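PDB 2DUL: tRNA (guanine(26)-N(2))-dimethyltransferase from Pyrococcus horikoshii, which probably dimethylates N2 of guanine 26 in a number of tRNAs, with S-adenosyl-L-methionine as the donor of both methyl groups. Local coordinates for residues D212-I218 with F230-G236; K181-V185 with V203-Y207; M311-L316 with E351-F357. All blocks are in the same frame, centred on the assembly; numbering follows the deposited sequence.

Contact 1 (D212-I218 with F230-G236); sequences DLGIDVI and FVKLKDG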
loop_
_atom_site.group_PDB
_atom_site.type_symbol
_atom_site.label_atom_id
_atom_site.label_comp_id
_atom_site.label_asym_id
_atom_site.label_seq_id
_atom_site.Cartn_x
_atom_site.Cartn_y
_atom_site.Cartn_z
ATOM N N ASP A 212 7.102 -5.708 -19.999
ATOM C CA ASP A 212 8.279 -6.520 -19.713
ATOM C C ASP A 212 8.906 -6.032 -18.407
ATOM O O ASP A 212 10.119 -5.835 -18.301
ATOM C CB ASP A 212 9.287 -6.465 -20.867
ATOM C CG ASP A 212 8.789 -7.200 -22.112
ATOM O OD1 ASP A 212 7.895 -8.067 -21.978
ATOM O OD2 ASP A 212 9.295 -6.919 -23.221
ATOM N N LEU A 213 8.043 -5.832 -17.414
ATOM C CA LEU A 213 8.453 -5.384 -16.091
ATOM C C LEU A 213 7.918 -6.360 -15.060
ATOM O O LEU A 213 6.825 -6.900 -15.218
ATOM C CB LEU A 213 7.872 -4.005 -15.773
ATOM C CG LEU A 213 8.309 -2.800 -16.600
ATOM C CD1 LEU A 213 7.455 -1.598 -16.199
ATOM C CD2 LEU A 213 9.805 -2.524 -16.374
ATOM N N GLY A 214 8.698 -6.590 -14.012
ATOM C CA GLY A 214 8.258 -7.455 -12.936
ATOM C C GLY A 214 8.181 -6.555 -11.718
ATOM O O GLY A 214 8.386 -5.347 -11.837
ATOM N N ILE A 215 7.870 -7.114 -10.556
ATOM C CA ILE A 215 7.826 -6.314 -9.344
ATOM C C ILE A 215 8.345 -7.079 -8.139
ATOM O O ILE A 215 8.336 -8.312 -8.105
ATOM C CB ILE A 215 6.382 -5.836 -8.972
ATOM C CG1 ILE A 215 5.500 -7.046 -8.645
ATOM C CG2 ILE A 215 5.787 -4.997 -10.098
ATOM C CD1 ILE A 215 4.212 -6.696 -7.899
ATOM N N ASP A 216 8.816 -6.312 -7.162
ATOM C CA ASP A 216 9.271 -6.833 -5.885
ATOM C C ASP A 216 8.463 -5.990 -4.911
ATOM O O ASP A 216 8.406 -4.764 -5.053
ATOM C CB ASP A 216 10.757 -6.567 -5.644
ATOM C CG ASP A 216 11.645 -7.668 -6.189
ATOM O OD1 ASP A 216 11.153 -8.800 -6.374
ATOM O OD2 ASP A 216 12.842 -7.400 -6.416
ATOM N N VAL A 217 7.812 -6.624 -3.945
ATOM C CA VAL A 217 7.035 -5.858 -2.987
ATOM C C VAL A 217 7.966 -5.283 -1.924
ATOM O O VAL A 217 8.756 -6.006 -1.325
ATOM C CB VAL A 217 5.969 -6.728 -2.299
ATOM C CG1 VAL A 217 5.207 -5.897 -1.271
ATOM C CG2 VAL A 217 5.009 -7.288 -3.333
ATOM N N ILE A 218 7.887 -3.973 -1.717
ATOM C CA ILE A 218 8.701 -3.321 -0.708
ATOM C C ILE A 218 7.930 -3.405 0.605
ATOM O O ILE A 218 8.461 -3.821 1.637
ATOM C CB ILE A 218 8.937 -1.841 -1.057
ATOM C CG1 ILE A 218 9.758 -1.740 -2.350
ATOM C CG2 ILE A 218 9.641 -1.138 0.097
ATOM C CD1 ILE A 218 9.798 -0.341 -2.944
ATOM N N PHE A 230 3.506 -0.773 -1.845
ATOM C CA PHE A 230 4.705 -0.126 -2.354
ATOM C C PHE A 230 5.476 -1.206 -3.105
ATOM O O PHE A 230 5.857 -2.219 -2.517
ATOM C CB PHE A 230 5.583 0.413 -1.216
ATOM C CG PHE A 230 4.967 1.548 -0.451
ATOM C CD1 PHE A 230 4.356 1.327 0.779
ATOM C CD2 PHE A 230 4.997 2.841 -0.964
ATOM C CE1 PHE A 230 3.782 2.380 1.495
ATOM C CE2 PHE A 230 4.425 3.906 -0.257
ATOM C CZ PHE A 230 3.816 3.675 0.975
ATOM N N VAL A 231 5.697 -0.999 -4.398
ATOM C CA VAL A 231 6.425 -1.979 -5.190
ATOM C C VAL A 231 7.591 -1.377 -5.947
ATOM O O VAL A 231 7.587 -0.194 -6.297
ATOM C CB VAL A 231 5.491 -2.701 -6.203
ATOM C CG1 VAL A 231 4.383 -3.420 -5.456
ATOM C CG2 VAL A 231 4.914 -1.709 -7.192
ATOM N N LYS A 232 8.598 -2.210 -6.180
ATOM C CA LYS A 232 9.792 -1.818 -6.912
ATOM C C LYS A 232 9.701 -2.499 -8.270
ATOM O O LYS A 232 9.635 -3.724 -8.354
ATOM C CB LYS A 232 11.048 -2.307 -6.182
ATOM C CG LYS A 232 12.355 -2.034 -6.928
ATOM C CD LYS A 232 12.686 -0.548 -6.977
ATOM C CE LYS A 232 14.099 -0.329 -7.512
ATOM N NZ LYS A 232 14.483 1.105 -7.574
ATOM N N LEU A 233 9.683 -1.708 -9.333
ATOM C CA LEU A 233 9.595 -2.265 -10.674
ATOM C C LEU A 233 10.921 -2.923 -11.061
ATOM O O LEU A 233 11.994 -2.403 -10.753
ATOM C CB LEU A 233 9.224 -1.162 -11.672
ATOM C CG LEU A 233 7.865 -0.503 -11.392
ATOM C CD1 LEU A 233 7.607 0.607 -12.394
ATOM C CD2 LEU A 233 6.760 -1.544 -11.472
ATOM N N LYS A 234 10.830 -4.077 -11.713
ATOM C CA LYS A 234 12.004 -4.821 -12.159
ATOM C C LYS A 234 12.018 -4.806 -13.688
ATOM O O LYS A 234 11.017 -5.121 -14.332
ATOM C CB LYS A 234 11.937 -6.256 -11.635
ATOM C CG LYS A 234 11.632 -6.350 -10.141
ATOM C CD LYS A 234 12.698 -5.653 -9.296
ATOM C CE LYS A 234 14.047 -6.353 -9.402
ATOM N NZ LYS A 234 13.975 -7.762 -8.911
ATOM N N ASP A 235 13.161 -4.450 -14.270
ATOM C CA ASP A 235 13.277 -4.340 -15.719
ATOM C C ASP A 235 13.707 -5.606 -16.452
ATOM O O ASP A 235 14.851 -6.045 -16.326
ATOM C CB ASP A 235 14.245 -3.204 -16.060
ATOM C CG ASP A 235 14.255 -2.857 -17.540
ATOM O OD1 ASP A 235 13.583 -3.548 -18.340
ATOM O OD2 ASP A 235 14.948 -1.885 -17.906
ATOM N N GLY A 236 12.789 -6.178 -17.230
ATOM C CA GLY A 236 13.105 -7.377 -17.989
ATOM C C GLY A 236 11.953 -8.346 -18.187
ATOM O O GLY A 236 11.169 -8.587 -17.271
#
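I215, V217, V231 and L233 form the apolar centre of this beta hairpin, together with L213 on the same face of the sheet. I215 CG2 lies 3.8 Å from L233 CD2, and I215 CD1 lies 4.1 Å from V231 CG1. L213 CD1 adds a looser contact, 4.4 Å from L233 CD1. Helix 192-209 packs on this face: V201 meets I215 and V217, A205 meets I215, and I204 meets V231. The hairpin ends the large sheet of the class I-like methyltransferase fold. Strand 226-235 is inserted between 158-164 and the edge strand 213-223 and runs antiparallel to both, as in the closing hairpin of class I methyltransferases.

The axes of strands 213-217 and 230-235 approach to 4.2 Å at 146°, so the pair is antiparallel but clearly twisted. G214 with K234 and D216 with K232 are the hydrogen-bonded pairs. G214 N to K234 O and K234 N to G214 O are both 2.8 Å. I215 with L233 is the non-hydrogen-bonded pair between them; L213 with D235 and V217 with V231 flank them. CA-H...O contacts such as L213 CA to K234 O, 3.1 Å, add to the ladder. At one end I218 N donates to F230 O over 2.8 Å.

The face of D216, K232 and K234 is polar. D216 and K234 form a salt bridge across the strands, while the amine of K232 turns to the carbonyl of R157. D235, at the end of the apolar face, forms salt bridges with R156 and R157. At the far end G236 N donates to D212 O, 2.9 Å. K234 coils back with all four chi angles in m, which sets its NZ 2.8 Å from D216 OD2.

Contact 2 (K181-V185 with V203-Y207); sequences KYLAV and VIARY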
loop_
_atom_site.group_PDB
_atom_site.type_symbol
_atom_site.label_atom_id
_atom_site.label_comp_id
_atom_site.label_asym_id
_atom_site.label_seq_id
_atom_site.Cartn_x
_atom_site.Cartn_y
_atom_site.Cartn_z
ATOM N N LYS A 181 -13.172 -4.067 -11.476
ATOM C CA LYS A 181 -12.024 -3.216 -11.188
ATOM C C LYS A 181 -10.681 -3.923 -11.056
ATOM O O LYS A 181 -9.674 -3.459 -11.603
ATOM C CB LYS A 181 -12.278 -2.411 -9.906
ATOM C CG LYS A 181 -13.526 -1.532 -9.945
ATOM C CD LYS A 181 -13.778 -0.870 -8.597
ATOM C CE LYS A 181 -15.131 -0.160 -8.566
ATOM N NZ LYS A 181 -15.179 0.982 -9.519
ATOM N N TYR A 182 -10.671 -5.039 -10.331
ATOM C CA TYR A 182 -9.441 -5.780 -10.072
ATOM C C TYR A 182 -9.263 -7.099 -10.804
ATOM O O TYR A 182 -8.231 -7.753 -10.644
ATOM C CB TYR A 182 -9.313 -6.010 -8.563
ATOM C CG TYR A 182 -9.277 -4.710 -7.802
ATOM C CD1 TYR A 182 -8.115 -3.944 -7.762
ATOM C CD2 TYR A 182 -10.421 -4.210 -7.170
ATOM C CE1 TYR A 182 -8.082 -2.714 -7.116
ATOM C CE2 TYR A 182 -10.398 -2.969 -6.517
ATOM C CZ TYR A 182 -9.223 -2.231 -6.500
ATOM O OH TYR A 182 -9.174 -1.004 -5.889
ATOM N N LEU A 183 -10.252 -7.485 -11.604
ATOM C CA LEU A 183 -10.196 -8.736 -12.352
ATOM C C LEU A 183 -9.769 -9.905 -11.453
ATOM O O LEU A 183 -8.865 -10.680 -11.785
ATOM C CB LEU A 183 -9.239 -8.583 -13.546
ATOM C CG LEU A 183 -9.686 -7.531 -14.574
ATOM C CD1 LEU A 183 -8.627 -7.377 -15.663
ATOM C CD2 LEU A 183 -11.030 -7.947 -15.185
ATOM N N ALA A 184 -10.433 -10.024 -10.308
ATOM C CA ALA A 184 -10.143 -11.081 -9.346
ATOM C C ALA A 184 -11.391 -11.367 -8.512
ATOM O O ALA A 184 -12.229 -10.481 -8.320
ATOM C CB ALA A 184 -8.985 -10.656 -8.430
ATOM N N VAL A 185 -11.504 -12.606 -8.035
ATOM C CA VAL A 185 -12.621 -13.048 -7.202
ATOM C C VAL A 185 -12.198 -12.882 -5.737
ATOM O O VAL A 185 -11.296 -13.574 -5.255
ATOM C CB VAL A 185 -12.961 -14.540 -7.477
ATOM C CG1 VAL A 185 -14.145 -14.977 -6.628
ATOM C CG2 VAL A 185 -13.265 -14.741 -8.964
ATOM N N VAL A 203 -2.817 -7.294 -9.005
ATOM C CA VAL A 203 -3.264 -6.569 -10.192
ATOM C C VAL A 203 -2.152 -5.659 -10.727
ATOM O O VAL A 203 -2.019 -5.470 -11.938
ATOM C CB VAL A 203 -4.551 -5.737 -9.907
ATOM C CG1 VAL A 203 -4.217 -4.491 -9.104
ATOM C CG2 VAL A 203 -5.242 -5.383 -11.235
ATOM N N ILE A 204 -1.346 -5.114 -9.822
ATOM C CA ILE A 204 -0.230 -4.267 -10.224
ATOM C C ILE A 204 0.755 -5.142 -11.007
ATOM O O ILE A 204 1.248 -4.746 -12.066
ATOM C CB ILE A 204 0.507 -3.667 -9.001
ATOM C CG1 ILE A 204 -0.423 -2.718 -8.242
ATOM C CG2 ILE A 204 1.753 -2.904 -9.462
ATOM C CD1 ILE A 204 0.154 -2.222 -6.929
ATOM N N ALA A 205 1.019 -6.335 -10.482
ATOM C CA ALA A 205 1.933 -7.272 -11.131
ATOM C C ALA A 205 1.430 -7.665 -12.518
ATOM O O ALA A 205 2.200 -7.729 -13.474
ATOM C CB ALA A 205 2.105 -8.523 -10.264
ATOM N N ARG A 206 0.135 -7.940 -12.625
ATOM C CA ARG A 206 -0.443 -8.339 -13.905
ATOM C C ARG A 206 -0.411 -7.217 -14.936
ATOM O O ARG A 206 -0.051 -7.463 -16.082
ATOM C CB ARG A 206 -1.875 -8.862 -13.714
ATOM C CG ARG A 206 -1.921 -10.275 -13.111
ATOM C CD ARG A 206 -3.344 -10.789 -12.958
ATOM N NE ARG A 206 -4.042 -10.078 -11.893
ATOM C CZ ARG A 206 -5.363 -9.953 -11.813
ATOM N NH1 ARG A 206 -6.139 -10.490 -12.743
ATOM N NH2 ARG A 206 -5.902 -9.283 -10.804
ATOM N N TYR A 207 -0.758 -5.991 -14.541
ATOM C CA TYR A 207 -0.725 -4.869 -15.487
ATOM C C TYR A 207 0.700 -4.525 -15.920
ATOM O O TYR A 207 0.923 -4.056 -17.043
ATOM C CB TYR A 207 -1.354 -3.609 -14.881
ATOM C CG TYR A 207 -2.843 -3.460 -15.123
ATOM C CD1 TYR A 207 -3.750 -4.373 -14.590
ATOM C CD2 TYR A 207 -3.340 -2.410 -15.900
ATOM C CE1 TYR A 207 -5.124 -4.251 -14.825
ATOM C CE2 TYR A 207 -4.709 -2.278 -16.145
ATOM C CZ TYR A 207 -5.592 -3.200 -15.606
ATOM O OH TYR A 207 -6.940 -3.087 -15.851
HETATM O O HOH W 1 -8.697 -4.086 -14.165
#
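Y182 presents the edge of its ring to V203, with CD1 of the tyrosine 4.2 Å from CG1 of the valine. M144 of helix 144-153 touches both side chains, and P169 and L170 of helix 167-170 also pack on Y182. R206 makes the direct hydrogen bonds of the contact. Its NH2 donates to Y182 O at 2.8 Å, and its NH1 donates to L183 O at 2.9 Å. A weak third bond runs from R206 NH2 to L183 O, 3.4 Å. Both carbonyls lie near the guanidinium plane. This is a helix C-terminus met by an arginine of helix 192-209. Helix 175-182 ends here, and L183 leaves helical geometry with a positive phi (48°). The chain then runs on past strand 273-277, whose P275 touches A184 and R206. L183 CB approaches R206 NH1 to 3.7 Å. One turn of helix is closed by Y207 N to V203 O, 2.9 Å. A water lies 2.8 Å from K181 O, to which it donates, and 2.6 Å from Y207 OH.

Contact 3 (M311-L316 with E351-F357); sequences MIDQEL and EATRTHF. With GOL (glycerol), chain B.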
loop_
_atom_site.group_PDB
_atom_site.type_symbol
_atom_site.label_atom_id
_atom_site.label_comp_id
_atom_site.label_asym_id
_atom_site.label_seq_id
_atom_site.Cartn_x
_atom_site.Cartn_y
_atom_site.Cartn_z
ATOM N N MET A 311 4.802 -3.697 14.292
ATOM C CA MET A 311 3.936 -4.857 14.142
ATOM C C MET A 311 4.294 -5.579 12.842
ATOM O O MET A 311 4.477 -6.794 12.827
ATOM C CB MET A 311 2.466 -4.422 14.110
ATOM C CG MET A 311 1.496 -5.522 13.700
ATOM S SD MET A 311 1.542 -6.968 14.782
ATOM C CE MET A 311 0.212 -6.558 15.922
ATOM N N ILE A 312 4.405 -4.820 11.755
ATOM C CA ILE A 312 4.731 -5.391 10.453
ATOM C C ILE A 312 6.161 -5.929 10.420
ATOM O O ILE A 312 6.436 -6.959 9.802
ATOM C CB ILE A 312 4.544 -4.339 9.332
ATOM C CG1 ILE A 312 3.068 -3.944 9.247
ATOM C CG2 ILE A 312 5.015 -4.898 7.992
ATOM C CD1 ILE A 312 2.780 -2.829 8.260
ATOM N N ASP A 313 7.068 -5.234 11.095
ATOM C CA ASP A 313 8.461 -5.652 11.135
ATOM C C ASP A 313 8.618 -7.017 11.814
ATOM O O ASP A 313 9.407 -7.849 11.371
ATOM C CB ASP A 313 9.297 -4.593 11.866
ATOM C CG ASP A 313 10.762 -4.975 11.983
ATOM O OD1 ASP A 313 11.367 -5.358 10.959
ATOM O OD2 ASP A 313 11.311 -4.882 13.102
ATOM N N GLN A 314 7.857 -7.261 12.874
ATOM C CA GLN A 314 7.961 -8.537 13.580
ATOM C C GLN A 314 6.991 -9.585 13.041
ATOM O O GLN A 314 7.065 -10.763 13.396
ATOM C CB GLN A 314 7.726 -8.327 15.077
ATOM C CG GLN A 314 6.300 -7.986 15.439
ATOM C CD GLN A 314 5.644 -9.071 16.275
ATOM O OE1 GLN A 314 5.635 -10.244 15.895
ATOM N NE2 GLN A 314 5.083 -8.681 17.418
ATOM N N GLU A 315 6.088 -9.154 12.171
ATOM C CA GLU A 315 5.102 -10.061 11.596
ATOM C C GLU A 315 5.737 -11.066 10.637
ATOM O O GLU A 315 6.550 -10.707 9.785
ATOM C CB GLU A 315 4.033 -9.248 10.858
ATOM C CG GLU A 315 2.819 -10.043 10.426
ATOM C CD GLU A 315 1.707 -9.148 9.907
ATOM O OE1 GLU A 315 1.488 -8.072 10.509
ATOM O OE2 GLU A 315 1.048 -9.523 8.913
ATOM N N LEU A 316 5.369 -12.333 10.792
ATOM C CA LEU A 316 5.876 -13.383 9.925
ATOM C C LEU A 316 5.313 -13.114 8.529
ATOM O O LEU A 316 4.117 -12.871 8.379
ATOM C CB LEU A 316 5.396 -14.748 10.433
ATOM C CG LEU A 316 5.781 -15.992 9.640
ATOM C CD1 LEU A 316 7.307 -16.138 9.643
ATOM C CD2 LEU A 316 5.109 -17.227 10.255
ATOM N N GLU A 351 7.049 -21.197 13.983
ATOM C CA GLU A 351 7.108 -19.745 13.964
ATOM C C GLU A 351 5.661 -19.295 14.113
ATOM O O GLU A 351 4.762 -19.880 13.507
ATOM C CB GLU A 351 7.660 -19.260 12.631
ATOM C CG GLU A 351 9.120 -19.607 12.399
ATOM C CD GLU A 351 9.482 -19.577 10.931
ATOM O OE1 GLU A 351 9.069 -20.506 10.203
ATOM O OE2 GLU A 351 10.167 -18.625 10.502
ATOM N N ALA A 352 5.431 -18.271 14.927
ATOM C CA ALA A 352 4.083 -17.764 15.138
ATOM C C ALA A 352 4.140 -16.331 15.634
ATOM O O ALA A 352 4.879 -16.022 16.568
ATOM C CB ALA A 352 3.352 -18.636 16.148
ATOM N N THR A 353 3.359 -15.458 15.004
ATOM C CA THR A 353 3.318 -14.053 15.390
ATOM C C THR A 353 1.908 -13.513 15.211
ATOM O O THR A 353 1.053 -14.158 14.601
ATOM C CB THR A 353 4.229 -13.173 14.500
ATOM O OG1 THR A 353 3.659 -13.087 13.183
ATOM C CG2 THR A 353 5.630 -13.756 14.405
ATOM N N ARG A 354 1.677 -12.324 15.751
ATOM C CA ARG A 354 0.392 -11.662 15.597
ATOM C C ARG A 354 0.492 -11.023 14.214
ATOM O O ARG A 354 1.568 -11.011 13.615
ATOM C CB ARG A 354 0.222 -10.571 16.660
ATOM C CG ARG A 354 0.059 -11.082 18.082
ATOM C CD ARG A 354 0.243 -9.951 19.088
ATOM N NE ARG A 354 0.090 -10.402 20.470
ATOM C CZ ARG A 354 -1.079 -10.606 21.067
ATOM N NH1 ARG A 354 -1.118 -11.022 22.326
ATOM N NH2 ARG A 354 -2.213 -10.380 20.412
ATOM N N THR A 355 -0.615 -10.500 13.701
ATOM C CA THR A 355 -0.593 -9.845 12.394
ATOM C C THR A 355 -1.427 -8.573 12.410
ATOM O O THR A 355 -2.467 -8.515 13.063
ATOM C CB THR A 355 -1.131 -10.758 11.271
ATOM O OG1 THR A 355 -1.301 -9.981 10.075
ATOM C CG2 THR A 355 -2.472 -11.384 11.669
ATOM N N HIS A 356 -0.966 -7.561 11.682
ATOM C CA HIS A 356 -1.665 -6.284 11.607
ATOM C C HIS A 356 -2.985 -6.414 10.841
ATOM O O HIS A 356 -3.822 -5.513 10.884
ATOM C CB HIS A 356 -0.782 -5.252 10.906
ATOM C CG HIS A 356 -0.695 -5.450 9.424
ATOM N ND1 HIS A 356 -1.490 -4.761 8.534
ATOM C CD2 HIS A 356 0.055 -6.298 8.680
ATOM C CE1 HIS A 356 -1.234 -5.176 7.306
ATOM N NE2 HIS A 356 -0.301 -6.109 7.367
ATOM N N PHE A 357 -3.171 -7.530 10.140
ATOM C CA PHE A 357 -4.391 -7.739 9.360
ATOM C C PHE A 357 -5.638 -7.976 10.210
ATOM O O PHE A 357 -6.756 -7.690 9.778
ATOM C CB PHE A 357 -4.216 -8.914 8.391
ATOM C CG PHE A 357 -3.340 -8.606 7.200
ATOM C CD1 PHE A 357 -3.679 -7.585 6.313
ATOM C CD2 PHE A 357 -2.188 -9.349 6.957
ATOM C CE1 PHE A 357 -2.884 -7.311 5.200
ATOM C CE2 PHE A 357 -1.385 -9.084 5.845
ATOM C CZ PHE A 357 -1.734 -8.063 4.965
HETATM C C1 GOL B . 4.507 -8.623 6.927
HETATM O O1 GOL B . 4.992 -9.965 7.014
HETATM C C2 GOL B . 3.280 -8.567 6.015
HETATM O O2 GOL B . 2.250 -9.421 6.531
HETATM C C3 GOL B . 2.776 -7.126 5.929
HETATM O O3 GOL B . 1.629 -7.069 5.083
HETATM O O HOH W 2 3.743 -11.635 17.909
#
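Helix 302-314 ends within 311-316, and E315 is the first residue to leave helical geometry. Strand 352-355 passes alongside this end, with the CA atoms of E315 and T355 5.8 Å apart and those of M311 and H356 6.3 Å apart. L316 N donates to T353 OG1 at 3.0 Å. T353 OG1 in turn donates to R354 O, 3.0 Å away. E315 binds with both carboxylate oxygens: OE1 accepts from H356 N at 2.8 Å, and OE2 accepts from T355 OG1 at 2.7 Å. T355 OG1 also accepts from F357 N at 3.1 Å, which makes an ST turn at T355-F357. This strand is an outer strand of a small three-stranded antiparallel sheet, beside strand 361-364, so the contact joins that sheet to the helix end. The I312 side chain makes an off-centre CH-pi contact, its CG1 4.2 Å from the H356 ring centroid. M311 CG meets H356 CB at 3.6 Å. H356 ND1 is hydrogen-bonded to Y222 O of strand 213-223. A glycerol, probably from the crystallisation liquor, accepts from H356 NE2 through O3 at 3.1 Å and donates from O2 to E315 OE2 at 2.7 Å.

The three contacts come in series along the chain: contact 2 closes before contact 1 opens, and contact 3 follows. Contacts 1 and 2 have centres 15 Å apart and touch directly. Helix 192-209 carries one segment of contact 2, precedes strand 213-223 and packs on the hairpin, with I215 CD1 3.7 Å from A205 CB. Contact 3 lies apart, 24 Å from contact 1 and 26 Å from contact 2 between centres. Strand 213-223 still connects the regions, since its later residues Y221 and Y222 reach H356 and F357. The edge of the methyltransferase sheet thus meets the helix packed on it and, further along, the region around the small C-terminal sheet.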